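Rhamnogalacturonan endolyase YesW (Bacillus subtilis, PDB 2ZUX) cleaves the rhamnogalacturonan of plant cell wall pectin by endo-type elimination, releasing unsaturated oligosaccharides, and needs calcium or manganese for activity. Local coordinates at residues Y128-K133 and L525-T530; D154-D159 and L163-L168; A505-D510 and E514-T519. All blocks are in the same frame, centred on the assembly; numbering follows the deposited sequence.

Segment 128-133 comes first in the chain and opens contact 1. Contact 2 follows at 154-159 and 163-168, a hairpin with three residues between its segments, and lies in the same sheet as 128-133. Much later, contact 3 closes a similarly short loop, three residues between 505-510 and 514-519, round a calcium ion. Segment 525-530 then returns beside 514-519 and completes contact 1, whose loop of 391 residues encloses the other two contacts. Contacts 2 and 3 lie in series and do not touch, whereas contact 1 touches both. Together they tie the sheet of 129-136 and 152-156 to the sheet in which 514-519 and 524-528 pair.

Contact 1: residues Y128-K133 and L525-T530; sequences YELILK and LRIYTT. With CA (calcium ion), chain H.
Leu130 overlaps Leu525 end to end: the two side chains reach across from facing strands and meet tip to tip, CD1 of Leu130 lying 4.1 Å from CD1 of Leu525. In both leucines CG stands anti to the carbonyl carbon (chi1 -78° in Leu130), which sends the branched end toward the other strand. The same CD1 of Leu130 also touches CD1 of Ile527 at 4.2 Å, and CD1 of Leu525 reaches CD1 of Leu132 at 4.4 Å. The CD1 methyls thus touch in the order Leu132, Leu525, Leu130, Ile527, each strand supplying two residues spaced two apart. All four are buried, and the contact across the segments is wholly apolar. The strands 129-133 and 525-528 lie in different sheets, 11.4 Å apart at the closest approach of their axes and 133° apart in direction, consistent with the packing of neighbouring blades in a beta-propeller. The sheet of 525-528 also takes in strand 91-95, so that 91-95, early in the chain, pairs antiparallel with 524-528, much later. Ile131 turns to the other face of its sheet, against Ile153 and Ala155. One residue before Leu130, Glu129 binds calcium with both carboxylate oxygens, OE1 and OE2 each 2.5 Å from the ion. Water 1 is a further ligand; Asp121, Asp123, Asp125 and the carbonyl of Gln127 complete the site, a DxDxDG loop running straight into the strand. Glu129 OE1 also accepts a hydrogen bond from Val122 N, which helps fix the carboxylate. On the far strand, Arg526 NH1 donates to Tyr528 OH at 3.2 Å, the hydroxyl lying in the guanidinium plane, and Ser489 O takes a second bond from the same nitrogen.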
loop_
_atom_site.group_PDB
_atom_site.type_symbol
_atom_site.label_atom_id
_atom_site.label_comp_id
_atom_site.label_asym_id
_atom_site.label_seq_id
_atom_site.Cartn_x
_atom_site.Cartn_y
_atom_site.Cartn_z
ATOM N N TYR A 128 8.166 -11.078 5.854
ATOM C CA TYR A 128 8.163 -10.296 4.623
ATOM C C TYR A 128 9.547 -9.883 4.155
ATOM O O TYR A 128 10.414 -9.542 4.964
ATOM C CB TYR A 128 7.313 -9.039 4.786
ATOM C CG TYR A 128 5.838 -9.318 4.901
ATOM C CD1 TYR A 128 5.133 -9.872 3.835
ATOM C CD2 TYR A 128 5.145 -9.019 6.067
ATOM C CE1 TYR A 128 3.786 -10.137 3.928
ATOM C CE2 TYR A 128 3.793 -9.275 6.172
ATOM C CZ TYR A 128 3.116 -9.838 5.106
ATOM O OH TYR A 128 1.769 -10.094 5.205
ATOM N N GLU A 129 9.717 -9.905 2.836
ATOM C CA GLU A 129 10.803 -9.235 2.145
ATOM C C GLU A 129 10.302 -7.867 1.681
ATOM O O GLU A 129 9.097 -7.665 1.488
ATOM C CB GLU A 129 11.247 -10.043 0.922
ATOM C CG GLU A 129 12.168 -11.225 1.210
ATOM C CD GLU A 129 11.526 -12.305 2.060
ATOM O OE1 GLU A 129 10.505 -12.900 1.642
ATOM O OE2 GLU A 129 12.064 -12.583 3.155
ATOM N N LEU A 130 11.232 -6.935 1.505
ATOM C CA LEU A 130 10.936 -5.623 0.946
ATOM C C LEU A 130 11.274 -5.595 -0.537
ATOM O O LEU A 130 12.375 -5.978 -0.933
ATOM C CB LEU A 130 11.741 -4.556 1.683
ATOM C CG LEU A 130 11.168 -4.171 3.045
ATOM C CD1 LEU A 130 12.244 -3.578 3.948
ATOM C CD2 LEU A 130 9.972 -3.224 2.889
ATOM N N ILE A 131 10.313 -5.148 -1.345
ATOM C CA ILE A 131 10.521 -4.948 -2.774
ATOM C C ILE A 131 10.582 -3.436 -2.976
ATOM O O ILE A 131 9.585 -2.737 -2.742
ATOM C CB ILE A 131 9.382 -5.586 -3.620
ATOM C CG1 ILE A 131 9.169 -7.069 -3.260
ATOM C CG2 ILE A 131 9.637 -5.406 -5.123
ATOM C CD1 ILE A 131 10.387 -7.970 -3.436
ATOM N N LEU A 132 11.748 -2.937 -3.384
ATOM C CA LEU A 132 12.020 -1.510 -3.428
ATOM C C LEU A 132 12.214 -0.971 -4.830
ATOM O O LEU A 132 12.975 -1.538 -5.621
ATOM C CB LEU A 132 13.284 -1.217 -2.619
ATOM C CG LEU A 132 13.785 0.231 -2.586
ATOM C CD1 LEU A 132 12.823 1.102 -1.794
ATOM C CD2 LEU A 132 15.184 0.289 -1.995
ATOM N N LYS A 133 11.535 0.137 -5.123
ATOM C CA LYS A 133 11.738 0.853 -6.376
ATOM C C LYS A 133 12.744 1.969 -6.144
ATOM O O LYS A 133 12.599 2.757 -5.206
ATOM C CB LYS A 133 10.409 1.416 -6.893
ATOM C CG LYS A 133 10.505 2.164 -8.232
ATOM C CD LYS A 133 9.147 2.730 -8.673
ATOM C CE LYS A 133 8.771 3.943 -7.841
ATOM N NZ LYS A 133 7.390 4.448 -8.142
ATOM N N LEU A 525 17.337 1.417 4.410
ATOM C CA LEU A 525 15.960 1.640 4.850
ATOM C C LEU A 525 15.901 1.415 6.353
ATOM O O LEU A 525 16.564 0.511 6.866
ATOM C CB LEU A 525 14.992 0.679 4.160
ATOM C CG LEU A 525 14.898 0.720 2.632
ATOM C CD1 LEU A 525 13.963 -0.368 2.149
ATOM C CD2 LEU A 525 14.439 2.087 2.139
ATOM N N ARG A 526 15.123 2.233 7.051
ATOM C CA ARG A 526 14.916 2.063 8.479
ATOM C C ARG A 526 13.483 1.648 8.732
ATOM O O ARG A 526 12.557 2.303 8.251
ATOM C CB ARG A 526 15.185 3.367 9.221
ATOM C CG ARG A 526 16.621 3.854 9.172
ATOM C CD ARG A 526 16.730 5.105 9.997
ATOM N NE ARG A 526 18.075 5.666 10.009
ATOM C CZ ARG A 526 18.373 6.826 10.581
ATOM N NH1 ARG A 526 17.425 7.531 11.184
ATOM N NH2 ARG A 526 19.619 7.278 10.545
ATOM N N ILE A 527 13.308 0.562 9.483
ATOM C CA ILE A 527 11.977 0.103 9.853
ATOM C C ILE A 527 11.722 0.498 11.302
ATOM O O ILE A 527 12.386 -0.012 12.206
ATOM C CB ILE A 527 11.837 -1.425 9.722
ATOM C CG1 ILE A 527 12.318 -1.907 8.344
ATOM C CG2 ILE A 527 10.385 -1.841 9.997
ATOM C CD1 ILE A 527 12.295 -3.427 8.176
ATOM N N TYR A 528 10.781 1.415 11.513
ATOM C CA TYR A 528 10.383 1.845 12.850
ATOM C C TYR A 528 9.167 1.040 13.285
ATOM O O TYR A 528 8.205 0.910 12.531
ATOM C CB TYR A 528 10.024 3.331 12.842
ATOM C CG TYR A 528 11.211 4.262 12.691
ATOM C CD1 TYR A 528 11.709 4.970 13.789
ATOM C CD2 TYR A 528 11.834 4.440 11.458
ATOM C CE1 TYR A 528 12.803 5.829 13.650
ATOM C CE2 TYR A 528 12.924 5.296 11.313
ATOM C CZ TYR A 528 13.396 5.978 12.411
ATOM O OH TYR A 528 14.481 6.823 12.252
ATOM N N THR A 529 9.222 0.486 14.491
ATOM C CA THR A 529 8.088 -0.197 15.102
ATOM C C THR A 529 7.801 0.492 16.425
ATOM O O THR A 529 8.722 0.927 17.114
ATOM C CB THR A 529 8.342 -1.720 15.280
ATOM O OG1 THR A 529 7.104 -2.392 15.553
ATOM C CG2 THR A 529 9.339 -2.019 16.407
ATOM N N THR A 530 6.532 0.620 16.780
ATOM C CA THR A 530 6.186 1.320 18.004
ATOM C C THR A 530 6.616 0.556 19.260
ATOM O O THR A 530 6.609 -0.679 19.288
ATOM C CB THR A 530 4.682 1.666 18.063
ATOM O OG1 THR A 530 4.476 2.633 19.096
ATOM C CG2 THR A 530 3.821 0.436 18.337
HETATM CA CA CA H . 10.466 -14.373 3.722
HETATM O O HOH W 1 12.244 -14.286 5.309
#

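Contact 2: residues D154-D159 and L163-L168; sequences DAYKLD and LWRINL
Arg165 sets CG opposite the backbone nitrogen (chi1 168°) and bends at chi3 (-58°), which turns its guanidinium side-on to the carboxylate of Asp154, whose own CG is anti to the carbonyl carbon. The two flat groups are 13° from coplanar. Arg165 NE donates to Asp154 OD1 at 2.8 Å and Arg165 NH2 to Asp154 OD2 at 2.9 Å, both nearly straight and both on syn lone pairs, giving a two-pronged salt bridge. A lysine in place of Arg165 would probably hold the carboxylate through one nitrogen alone, leaving the second oxygen and Asp97 O, which NH2 also serves, without that donor. Trp164 turns to the other face, where Ala155 CB sits over its five-membered ring, 3.7 Å from the centroid, a CH-pi contact. The backbone bonds are Ala155 N to Trp164 O at 3.1 Å and Leu163 N to Ala155 O at 2.8 Å, a pattern consistent with a bulge at Leu163 and Trp164. The hairpin ends its five-stranded antiparallel sheet: 152-156 pairs with 129-136 on one side, 162-167 is outermost, and Trp164 packs on Val194 of strand 193-198 in another sheet.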
loop_
_atom_site.group_PDB
_atom_site.type_symbol
_atom_site.label_atom_id
_atom_site.label_comp_id
_atom_site.label_asym_id
_atom_site.label_seq_id
_atom_site.Cartn_x
_atom_site.Cartn_y
_atom_site.Cartn_z
ATOM N N ASP A 154 14.479 -3.739 -6.607
ATOM C CA ASP A 154 15.273 -4.703 -5.836
ATOM C C ASP A 154 14.404 -5.478 -4.861
ATOM O O ASP A 154 13.360 -4.992 -4.432
ATOM C CB ASP A 154 16.320 -3.986 -4.979
ATOM C CG ASP A 154 17.448 -3.361 -5.771
ATOM O OD1 ASP A 154 17.494 -3.453 -7.012
ATOM O OD2 ASP A 154 18.325 -2.759 -5.115
ATOM N N ALA A 155 14.876 -6.658 -4.465
ATOM C CA ALA A 155 14.305 -7.373 -3.322
ATOM C C ALA A 155 15.349 -7.516 -2.234
ATOM O O ALA A 155 16.473 -7.945 -2.511
ATOM C CB ALA A 155 13.799 -8.735 -3.731
ATOM N N TYR A 156 14.961 -7.175 -1.005
ATOM C CA TYR A 156 15.821 -7.344 0.174
ATOM C C TYR A 156 15.138 -8.178 1.243
ATOM O O TYR A 156 13.949 -8.001 1.527
ATOM C CB TYR A 156 16.176 -5.989 0.798
ATOM C CG TYR A 156 17.031 -5.135 -0.086
ATOM C CD1 TYR A 156 18.421 -5.218 -0.022
ATOM C CD2 TYR A 156 16.457 -4.243 -0.996
ATOM C CE1 TYR A 156 19.218 -4.448 -0.851
ATOM C CE2 TYR A 156 17.244 -3.476 -1.825
ATOM C CZ TYR A 156 18.624 -3.576 -1.741
ATOM O OH TYR A 156 19.409 -2.811 -2.574
ATOM N N LYS A 157 15.901 -9.081 1.851
ATOM C CA LYS A 157 15.492 -9.668 3.115
ATOM C C LYS A 157 15.735 -8.643 4.211
ATOM O O LYS A 157 16.550 -7.732 4.047
ATOM C CB LYS A 157 16.286 -10.941 3.401
ATOM C CG LYS A 157 15.918 -12.081 2.487
ATOM C CD LYS A 157 16.673 -13.352 2.851
ATOM C CE LYS A 157 15.906 -14.572 2.389
ATOM N NZ LYS A 157 14.636 -14.739 3.161
ATOM N N LEU A 158 15.040 -8.788 5.336
ATOM C CA LEU A 158 15.202 -7.839 6.435
ATOM C C LEU A 158 16.622 -7.858 7.014
ATOM O O LEU A 158 17.068 -6.869 7.595
ATOM C CB LEU A 158 14.150 -8.063 7.527
ATOM C CG LEU A 158 12.687 -7.993 7.071
ATOM C CD1 LEU A 158 11.780 -8.004 8.301
ATOM C CD2 LEU A 158 12.397 -6.770 6.187
ATOM N N ASP A 159 17.355 -8.951 6.794
ATOM C CA ASP A 159 18.739 -9.034 7.275
ATOM C C ASP A 159 19.730 -8.297 6.365
ATOM O O ASP A 159 20.935 -8.271 6.635
ATOM C CB ASP A 159 19.157 -10.491 7.532
ATOM C CG ASP A 159 19.385 -11.294 6.256
ATOM O OD1 ASP A 159 19.208 -10.767 5.139
ATOM O OD2 ASP A 159 19.762 -12.478 6.375
ATOM N N LEU A 163 18.424 -9.912 -2.768
ATOM C CA LEU A 163 18.091 -11.114 -3.526
ATOM C C LEU A 163 18.273 -10.948 -5.022
ATOM O O LEU A 163 18.704 -11.884 -5.696
ATOM C CB LEU A 163 16.673 -11.586 -3.207
ATOM C CG LEU A 163 16.413 -11.907 -1.733
ATOM C CD1 LEU A 163 14.976 -12.331 -1.541
ATOM C CD2 LEU A 163 17.364 -12.991 -1.213
ATOM N N TRP A 164 17.933 -9.765 -5.533
ATOM C CA TRP A 164 18.027 -9.469 -6.955
ATOM C C TRP A 164 17.734 -8.018 -7.256
ATOM O O TRP A 164 17.225 -7.283 -6.403
ATOM C CB TRP A 164 17.065 -10.347 -7.767
ATOM C CG TRP A 164 15.650 -10.439 -7.246
ATOM C CD1 TRP A 164 15.125 -11.453 -6.500
ATOM C CD2 TRP A 164 14.577 -9.507 -7.460
ATOM N NE1 TRP A 164 13.799 -11.219 -6.234
ATOM C CE2 TRP A 164 13.433 -10.034 -6.815
ATOM C CE3 TRP A 164 14.468 -8.280 -8.130
ATOM C CZ2 TRP A 164 12.200 -9.371 -6.810
ATOM C CZ3 TRP A 164 13.238 -7.617 -8.121
ATOM C CH2 TRP A 164 12.122 -8.175 -7.470
ATOM N N ARG A 165 18.074 -7.639 -8.484
ATOM C CA ARG A 165 17.695 -6.368 -9.078
ATOM C C ARG A 165 17.146 -6.624 -10.471
ATOM O O ARG A 165 17.757 -7.351 -11.266
ATOM C CB ARG A 165 18.900 -5.421 -9.172
ATOM C CG ARG A 165 18.673 -4.162 -10.036
ATOM C CD ARG A 165 19.758 -3.116 -9.822
ATOM N NE ARG A 165 19.798 -2.744 -8.410
ATOM C CZ ARG A 165 20.837 -2.199 -7.785
ATOM N NH1 ARG A 165 21.958 -1.903 -8.442
ATOM N NH2 ARG A 165 20.745 -1.933 -6.491
ATOM N N ILE A 166 15.995 -6.018 -10.753
ATOM C CA ILE A 166 15.432 -5.953 -12.097
ATOM C C ILE A 166 15.670 -4.544 -12.622
ATOM O O ILE A 166 15.419 -3.564 -11.916
ATOM C CB ILE A 166 13.912 -6.260 -12.075
ATOM C CG1 ILE A 166 13.677 -7.727 -11.718
ATOM C CG2 ILE A 166 13.226 -5.889 -13.415
ATOM C CD1 ILE A 166 12.225 -8.078 -11.472
ATOM N N ASN A 167 16.174 -4.445 -13.848
ATOM C CA ASN A 167 16.346 -3.158 -14.497
ATOM C C ASN A 167 15.309 -3.040 -15.607
ATOM O O ASN A 167 15.375 -3.768 -16.598
ATOM C CB ASN A 167 17.764 -3.024 -15.066
ATOM C CG ASN A 167 18.007 -1.662 -15.689
ATOM O OD1 ASN A 167 17.072 -1.005 -16.148
ATOM N ND2 ASN A 167 19.257 -1.222 -15.697
ATOM N N LEU A 168 14.340 -2.141 -15.445
ATOM C CA LEU A 168 13.242 -2.084 -16.412
ATOM C C LEU A 168 13.687 -1.576 -17.785
ATOM O O LEU A 168 13.025 -1.846 -18.786
ATOM C CB LEU A 168 12.060 -1.283 -15.861
ATOM C CG LEU A 168 11.270 -2.062 -14.801
ATOM C CD1 LEU A 168 10.452 -1.129 -13.955
ATOM C CD2 LEU A 168 10.366 -3.112 -15.443
#

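Contact 3: residues A505-D510 and E514-T519; sequences ADLLGD and EVVWRT. With CA (calcium ion), chain E.
OE1 of Glu514 is gripped by three partners: the calcium ion at 2.6 Å, Leu507 N at 2.8 Å and Leu508 N at 3.1 Å. The two amides come from different directions. Leu507 N meets the oxygen nearly along its C-O bond through a bent hydrogen bond (133° at the hydrogen), while Leu508 N approaches from above the carboxylate plane in an almost straight one (172°). Glu514 OE2 binds the same ion at 2.5 Å, so the carboxylate is bidentate, and it also takes a bond from Thr529 OG1. A bend at chi2 (60°) folds the chain of Glu514 back over the loop. There Leu507 CD1 touches Glu514 CG at 3.7 Å and Leu508 CD1 touches the same carbon at 3.8 Å, so apolar branches clasp the stem of the acid while its head is held by polar atoms. The remaining ligands come largely from the loop: Asp506 OD1, Leu508 O at 2.3 Å from calcium, Asp510 O, water 2 and the carbonyl of Arg512; with the two oxygens of Glu514 these make seven ligand atoms. Water 2 gives a hydrogen to Asp510 OD1 at 2.7 Å. The side chains of Asp506, centre of an inverse gamma turn, and Glu514 lie side by side and point the same way, their carboxylates turned well out of a common plane, and the cation between them probably offsets their charge. Asp506 OD2 accepts from Thr540 OG1 and Leu541 N, which position that carboxylate. Ala505 and Glu514, linked by backbone bonds in both directions, close the loop as an antiparallel hydrogen-bonded pair. The calcium loop joins 503-505 to 514-519, which pairs with 524-528 through Val515 and Trp517, Leu507 packing on Ile527, and meets 491-492 at Arg518.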
loop_
_atom_site.group_PDB
_atom_site.type_symbol
_atom_site.label_atom_id
_atom_site.label_comp_id
_atom_site.label_asym_id
_atom_site.label_seq_id
_atom_site.Cartn_x
_atom_site.Cartn_y
_atom_site.Cartn_z
ATOM N N ALA A 505 3.109 -0.135 6.918
ATOM C CA ALA A 505 2.377 -1.402 6.975
ATOM C C ALA A 505 2.623 -2.066 8.307
ATOM O O ALA A 505 3.723 -1.960 8.867
ATOM C CB ALA A 505 2.831 -2.339 5.861
ATOM N N ASP A 506 1.621 -2.786 8.798
ATOM C CA ASP A 506 1.853 -3.699 9.924
ATOM C C ASP A 506 2.617 -4.918 9.421
ATOM O O ASP A 506 2.016 -5.917 9.006
ATOM C CB ASP A 506 0.542 -4.132 10.570
ATOM C CG ASP A 506 0.746 -5.168 11.654
ATOM O OD1 ASP A 506 1.872 -5.260 12.202
ATOM O OD2 ASP A 506 -0.219 -5.885 11.957
ATOM N N LEU A 507 3.944 -4.826 9.447
ATOM C CA LEU A 507 4.763 -5.896 8.885
ATOM C C LEU A 507 5.466 -6.771 9.920
ATOM O O LEU A 507 6.004 -7.807 9.566
ATOM C CB LEU A 507 5.736 -5.375 7.818
ATOM C CG LEU A 507 6.548 -4.104 8.016
ATOM C CD1 LEU A 507 7.650 -4.301 9.035
ATOM C CD2 LEU A 507 7.152 -3.654 6.685
ATOM N N LEU A 508 5.465 -6.346 11.179
ATOM C CA LEU A 508 5.979 -7.174 12.278
ATOM C C LEU A 508 5.332 -6.726 13.579
ATOM O O LEU A 508 4.672 -5.693 13.622
ATOM C CB LEU A 508 7.507 -7.125 12.377
ATOM C CG LEU A 508 8.226 -5.788 12.347
ATOM C CD1 LEU A 508 8.230 -5.125 13.711
ATOM C CD2 LEU A 508 9.668 -5.984 11.843
ATOM N N GLY A 509 5.493 -7.515 14.633
ATOM C CA GLY A 509 4.957 -7.143 15.934
ATOM C C GLY A 509 3.441 -7.166 15.968
ATOM O O GLY A 509 2.804 -7.852 15.160
ATOM N N ASP A 510 2.880 -6.405 16.904
ATOM C CA ASP A 510 1.430 -6.346 17.075
ATOM C C ASP A 510 0.766 -5.437 16.047
ATOM O O ASP A 510 1.403 -4.995 15.089
ATOM C CB ASP A 510 1.045 -5.985 18.526
ATOM C CG ASP A 510 1.339 -4.530 18.898
ATOM O OD1 ASP A 510 1.569 -3.671 18.012
ATOM O OD2 ASP A 510 1.282 -4.233 20.113
ATOM N N GLU A 514 4.107 -0.382 11.197
ATOM C CA GLU A 514 5.510 0.013 11.082
ATOM C C GLU A 514 5.652 1.043 9.975
ATOM O O GLU A 514 4.793 1.151 9.084
ATOM C CB GLU A 514 6.386 -1.196 10.758
ATOM C CG GLU A 514 6.641 -2.142 11.927
ATOM C CD GLU A 514 5.367 -2.739 12.518
ATOM O OE1 GLU A 514 4.588 -3.382 11.771
ATOM O OE2 GLU A 514 5.133 -2.560 13.739
ATOM N N VAL A 515 6.734 1.812 10.041
ATOM C CA VAL A 515 7.074 2.740 8.969
ATOM C C VAL A 515 8.455 2.400 8.452
ATOM O O VAL A 515 9.389 2.192 9.232
ATOM C CB VAL A 515 7.081 4.202 9.428
ATOM C CG1 VAL A 515 7.195 5.124 8.221
ATOM C CG2 VAL A 515 5.837 4.527 10.215
ATOM N N VAL A 516 8.577 2.342 7.130
ATOM C CA VAL A 516 9.859 2.172 6.477
ATOM C C VAL A 516 10.197 3.501 5.809
ATOM O O VAL A 516 9.492 3.925 4.887
ATOM C CB VAL A 516 9.818 1.054 5.420
ATOM C CG1 VAL A 516 11.209 0.846 4.805
ATOM C CG2 VAL A 516 9.282 -0.242 6.030
ATOM N N TRP A 517 11.246 4.173 6.297
ATOM C CA TRP A 517 11.773 5.383 5.655
ATOM C C TRP A 517 13.200 5.114 5.208
ATOM O O TRP A 517 13.956 4.435 5.899
ATOM C CB TRP A 517 11.834 6.566 6.625
ATOM C CG TRP A 517 10.566 7.318 6.907
ATOM C CD1 TRP A 517 9.856 8.107 6.047
ATOM C CD2 TRP A 517 9.912 7.419 8.176
ATOM N NE1 TRP A 517 8.774 8.669 6.698
ATOM C CE2 TRP A 517 8.792 8.264 8.007
ATOM C CE3 TRP A 517 10.158 6.862 9.437
ATOM C CZ2 TRP A 517 7.922 8.571 9.062
ATOM C CZ3 TRP A 517 9.298 7.164 10.480
ATOM C CH2 TRP A 517 8.190 8.006 10.284
ATOM N N ARG A 518 13.586 5.671 4.071
ATOM C CA ARG A 518 14.989 5.656 3.670
ATOM C C ARG A 518 15.791 6.632 4.526
ATOM O O ARG A 518 15.240 7.585 5.085
ATOM C CB ARG A 518 15.127 6.054 2.203
ATOM C CG ARG A 518 14.637 7.453 1.897
ATOM C CD ARG A 518 15.058 7.897 0.516
ATOM N NE ARG A 518 14.458 9.180 0.175
ATOM C CZ ARG A 518 15.094 10.343 0.225
ATOM N NH1 ARG A 518 16.367 10.386 0.609
ATOM N NH2 ARG A 518 14.460 11.461 -0.110
ATOM N N THR A 519 17.098 6.398 4.628
ATOM C CA THR A 519 18.005 7.427 5.124
ATOM C C THR A 519 18.150 8.496 4.043
ATOM O O THR A 519 17.826 8.259 2.876
ATOM C CB THR A 519 19.388 6.850 5.451
ATOM O OG1 THR A 519 19.936 6.240 4.277
ATOM C CG2 THR A 519 19.297 5.816 6.560
HETATM CA CA CA E . 3.127 -4.022 13.832
HETATM O O HOH W 2 3.502 -3.366 16.154
#